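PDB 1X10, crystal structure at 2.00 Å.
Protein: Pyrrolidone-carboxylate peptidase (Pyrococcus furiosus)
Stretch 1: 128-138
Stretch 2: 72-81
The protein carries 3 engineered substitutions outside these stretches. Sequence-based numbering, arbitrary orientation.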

# COMPACT_ATOMS: atom_id res chain seq x y z
N GLY A 128 23.32 -5.08 -4.03
CA GLY A 128 22.30 -5.44 -3.06
C GLY A 128 21.43 -4.25 -2.68
O GLY A 128 20.84 -4.21 -1.60
N ILE A 129 21.36 -3.28 -3.58
CA ILE A 129 20.54 -2.09 -3.34
C ILE A 129 19.27 -2.12 -4.19
O ILE A 129 19.32 -2.04 -5.41
CB ILE A 129 21.33 -0.81 -3.69
CG1 ILE A 129 22.58 -0.71 -2.81
CG2 ILE A 129 20.43 0.42 -3.49
CD1 ILE A 129 23.46 0.49 -3.12
N PRO A 130 18.10 -2.26 -3.54
CA PRO A 130 16.87 -2.29 -4.34
C PRO A 130 16.67 -0.99 -5.11
O PRO A 130 16.77 0.11 -4.56
CB PRO A 130 15.78 -2.55 -3.30
CG PRO A 130 16.39 -2.12 -2.00
CD PRO A 130 17.83 -2.54 -2.12
N ALA A 131 16.41 -1.12 -6.41
CA ALA A 131 16.22 0.04 -7.26
C ALA A 131 15.38 -0.34 -8.47
O ALA A 131 15.39 -1.50 -8.91
CB ALA A 131 17.58 0.58 -7.72
N TYR A 132 14.65 0.63 -9.00
CA TYR A 132 13.82 0.39 -10.18
C TYR A 132 13.73 1.68 -10.99
O TYR A 132 14.14 2.76 -10.53
CB TYR A 132 12.43 -0.09 -9.76
CG TYR A 132 11.61 0.93 -9.01
CD1 TYR A 132 10.70 1.75 -9.67
CD2 TYR A 132 11.75 1.08 -7.63
CE1 TYR A 132 9.93 2.68 -8.98
CE2 TYR A 132 10.99 2.01 -6.93
CZ TYR A 132 10.08 2.81 -7.61
OH TYR A 132 9.33 3.72 -6.93
N ILE A 133 13.23 1.56 -12.22
CA ILE A 133 13.09 2.72 -13.09
C ILE A 133 11.69 3.30 -12.91
O ILE A 133 10.70 2.60 -13.04
CB ILE A 133 13.28 2.34 -14.59
CG1 ILE A 133 14.77 2.16 -14.94
CG2 ILE A 133 12.78 3.48 -15.48
CD1 ILE A 133 15.60 1.47 -13.91
N SER A 134 11.64 4.59 -12.58
CA SER A 134 10.36 5.28 -12.40
C SER A 134 10.02 5.99 -13.71
O SER A 134 10.89 6.55 -14.37
CB SER A 134 10.47 6.31 -11.27
OG SER A 134 9.36 7.19 -11.27
N ASN A 135 8.73 5.97 -14.07
CA ASN A 135 8.29 6.60 -15.31
C ASN A 135 7.62 7.96 -15.10
O ASN A 135 7.06 8.54 -16.04
CB ASN A 135 7.39 5.64 -16.07
CG ASN A 135 8.15 4.41 -16.53
OD1 ASN A 135 7.67 3.28 -16.42
ND2 ASN A 135 9.35 4.64 -17.06
N SER A 136 7.68 8.45 -13.87
CA SER A 136 7.15 9.77 -13.55
C SER A 136 7.84 10.28 -12.30
O SER A 136 7.81 9.64 -11.24
CB SER A 136 5.64 9.74 -13.29
OG SER A 136 5.21 11.02 -12.88
N ALA A 137 8.49 11.44 -12.42
CA ALA A 137 9.19 12.04 -11.29
C ALA A 137 8.25 13.02 -10.59
O ALA A 137 8.67 13.85 -9.78
CB ALA A 137 10.43 12.77 -11.78
N GLY A 138 6.96 12.90 -10.89
CA GLY A 138 5.97 13.79 -10.31
C GLY A 138 5.95 15.07 -11.14
O GLY A 138 6.61 15.14 -12.18
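Stretch 2, residues 72-81: GRSAISIERI

The most distinctive feature of this contact is a small polar cluster on one face of an otherwise ordinary parallel strand pair, where a buried carboxylate, Glu-79, lies among Ser-134, Ala-137 and the guanidinium of Arg-73. Ser-134 OG is 2.8 Å from Glu-79 OE2, a hydrogen-bonding distance, although another acceptor lies within reach of the same hydroxyl proton. Within stretch 2, Arg-73 NH2 forms a salt bridge with Glu-79 OE1 at 2.6 Å, but the angle of 121° at the hydrogen makes its hydrogen bond weak. The same NH2 has better geometry toward Ser-77 OG, at 2.8 Å and 164°. Arg-73 thus reaches forward along its own stretch, and its NH2 also comes within 3.1 Å of Ser-134 OG. Proximity alone is not bonding here: Ala-137 N is 3.3 Å from Glu-79 OE2, yet the angle is too poor for a hydrogen bond.

The backbone of stretch 2 is extended at residues 76-79 and runs in the same direction as strand 131-134. The two axes approach to 4.4 Å and their N-to-C directions differ by 32° (signed crossing angle -32°), as expected of twisted neighbours in a parallel sheet. The register is continuous: Ala-131 pairs with Ile-76, Tyr-132 with Ser-77, Ile-133 with Ile-78 and Ser-134 with Glu-79, with CA-CA distances of 4.4, 5.0, 4.8 and 4.8 Å respectively.

The hydrogen bonds confirm the direction, because Tyr-132 and Ser-134 each use N and O to reach residues on both sides of their partner. Ile-76 N donates to Pro-130 O at 3.0 Å, Tyr-132 N to Ile-76 O at 2.9 Å, Ile-78 N to Tyr-132 O at 2.9 Å, Ser-134 N to Ile-78 O at 2.8 Å, and Arg-80 N to Ser-134 O at 2.9 Å. Their N-H...O angles span 145° to 166°. The last bond carries the pattern one step past strand 76-79.

Side chains alternate between the two faces. Ala-131, Ile-133, Ile-76 and Ile-78 share one, where Ala-131 CB meets Ile-76 CB at 3.8 Å and Ile-133 CD1 lies 4.4 Å from Ile-78 CD1. On the other, with Ser-134 and Glu-79, the Tyr-132 ring covers Ser-77: Ser-77 CB stands 4.0 Å from the ring centroid and 22° off the normal, a CH-pi contact over the face. The ring reaches back along stretch 2, with Tyr-132 CD2 4.1 Å from Ala-75 CB and Tyr-132 OH 3.3 Å from Arg-73 CG. A water links this end, 3.0 Å from Tyr-132 OH and accepting from Ser-74 N at 3.2 Å.

Beyond the strands, Asn-135 O packs 3.3 Å from Ile-81 CG2. A second water closes the far end, donating to Ile-81 O at 2.7 Å and accepting from Ala-137 N at 2.9 Å. Together the stretches bury 842 Å², both sides summed.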

# COMPACT_ATOMS: atom_id res chain seq x y z
N GLY A 72 7.18 7.77 0.57
CA GLY A 72 6.34 6.63 0.21
C GLY A 72 7.01 5.57 -0.64
O GLY A 72 6.62 4.40 -0.60
N ARG A 73 8.00 5.95 -1.44
CA ARG A 73 8.67 4.95 -2.26
C ARG A 73 9.55 4.06 -1.40
O ARG A 73 10.19 4.52 -0.45
CB ARG A 73 9.41 5.63 -3.42
CG ARG A 73 8.44 5.83 -4.58
CD ARG A 73 8.48 7.18 -5.26
NE ARG A 73 9.46 7.24 -6.32
CZ ARG A 73 9.27 7.85 -7.50
NH1 ARG A 73 8.12 8.45 -7.78
NH2 ARG A 73 10.25 7.86 -8.38
N SER A 74 9.56 2.78 -1.74
CA SER A 74 10.29 1.76 -0.98
C SER A 74 11.70 1.41 -1.41
O SER A 74 12.39 0.66 -0.71
CB SER A 74 9.47 0.47 -0.97
OG SER A 74 9.36 -0.03 -2.29
N ALA A 75 12.13 1.93 -2.55
CA ALA A 75 13.46 1.63 -3.04
C ALA A 75 13.98 2.80 -3.85
O ALA A 75 13.25 3.76 -4.13
CB ALA A 75 13.42 0.38 -3.91
N ILE A 76 15.26 2.73 -4.21
CA ILE A 76 15.88 3.77 -5.02
C ILE A 76 15.16 3.76 -6.37
O ILE A 76 14.91 2.69 -6.93
CB ILE A 76 17.38 3.49 -5.27
CG1 ILE A 76 18.15 3.53 -3.95
CG2 ILE A 76 17.94 4.51 -6.27
CD1 ILE A 76 18.14 4.89 -3.24
N SER A 77 14.82 4.93 -6.89
CA SER A 77 14.17 4.99 -8.18
C SER A 77 14.91 5.93 -9.11
O SER A 77 15.27 7.05 -8.72
CB SER A 77 12.69 5.39 -8.05
OG SER A 77 12.53 6.60 -7.32
N ILE A 78 15.13 5.47 -10.32
CA ILE A 78 15.84 6.24 -11.34
C ILE A 78 14.79 6.71 -12.35
O ILE A 78 14.11 5.90 -12.98
CB ILE A 78 16.89 5.36 -12.03
CG1 ILE A 78 17.80 4.74 -10.96
CG2 ILE A 78 17.71 6.19 -13.01
CD1 ILE A 78 18.56 3.48 -11.42
N GLU A 79 14.67 8.03 -12.49
CA GLU A 79 13.68 8.63 -13.38
C GLU A 79 14.01 8.49 -14.87
O GLU A 79 15.09 8.86 -15.33
CB GLU A 79 13.48 10.10 -13.02
CG GLU A 79 13.08 10.34 -11.56
CD GLU A 79 11.75 9.69 -11.20
OE1 GLU A 79 11.46 9.56 -9.99
OE2 GLU A 79 10.99 9.32 -12.12
N ARG A 80 13.05 7.96 -15.60
CA ARG A 80 13.21 7.75 -17.03
C ARG A 80 12.89 8.99 -17.85
O ARG A 80 13.52 9.25 -18.88
CB ARG A 80 12.28 6.62 -17.48
CG ARG A 80 12.36 6.27 -18.96
CD ARG A 80 11.47 5.07 -19.26
NE ARG A 80 12.24 3.99 -19.88
CZ ARG A 80 12.23 2.73 -19.48
NH1 ARG A 80 11.50 2.36 -18.44
NH2 ARG A 80 12.97 1.84 -20.11
N ILE A 81 11.93 9.78 -17.37
CA ILE A 81 11.49 10.94 -18.13
C ILE A 81 11.11 12.19 -17.33
O ILE A 81 10.55 12.10 -16.23
CB ILE A 81 10.28 10.52 -19.00
CG1 ILE A 81 9.88 11.63 -19.97
CG2 ILE A 81 9.11 10.15 -18.11
CD1 ILE A 81 8.75 11.22 -20.90
O HOH W 1 8.25 2.26 -4.57
O HOH W 2 8.46 13.09 -14.84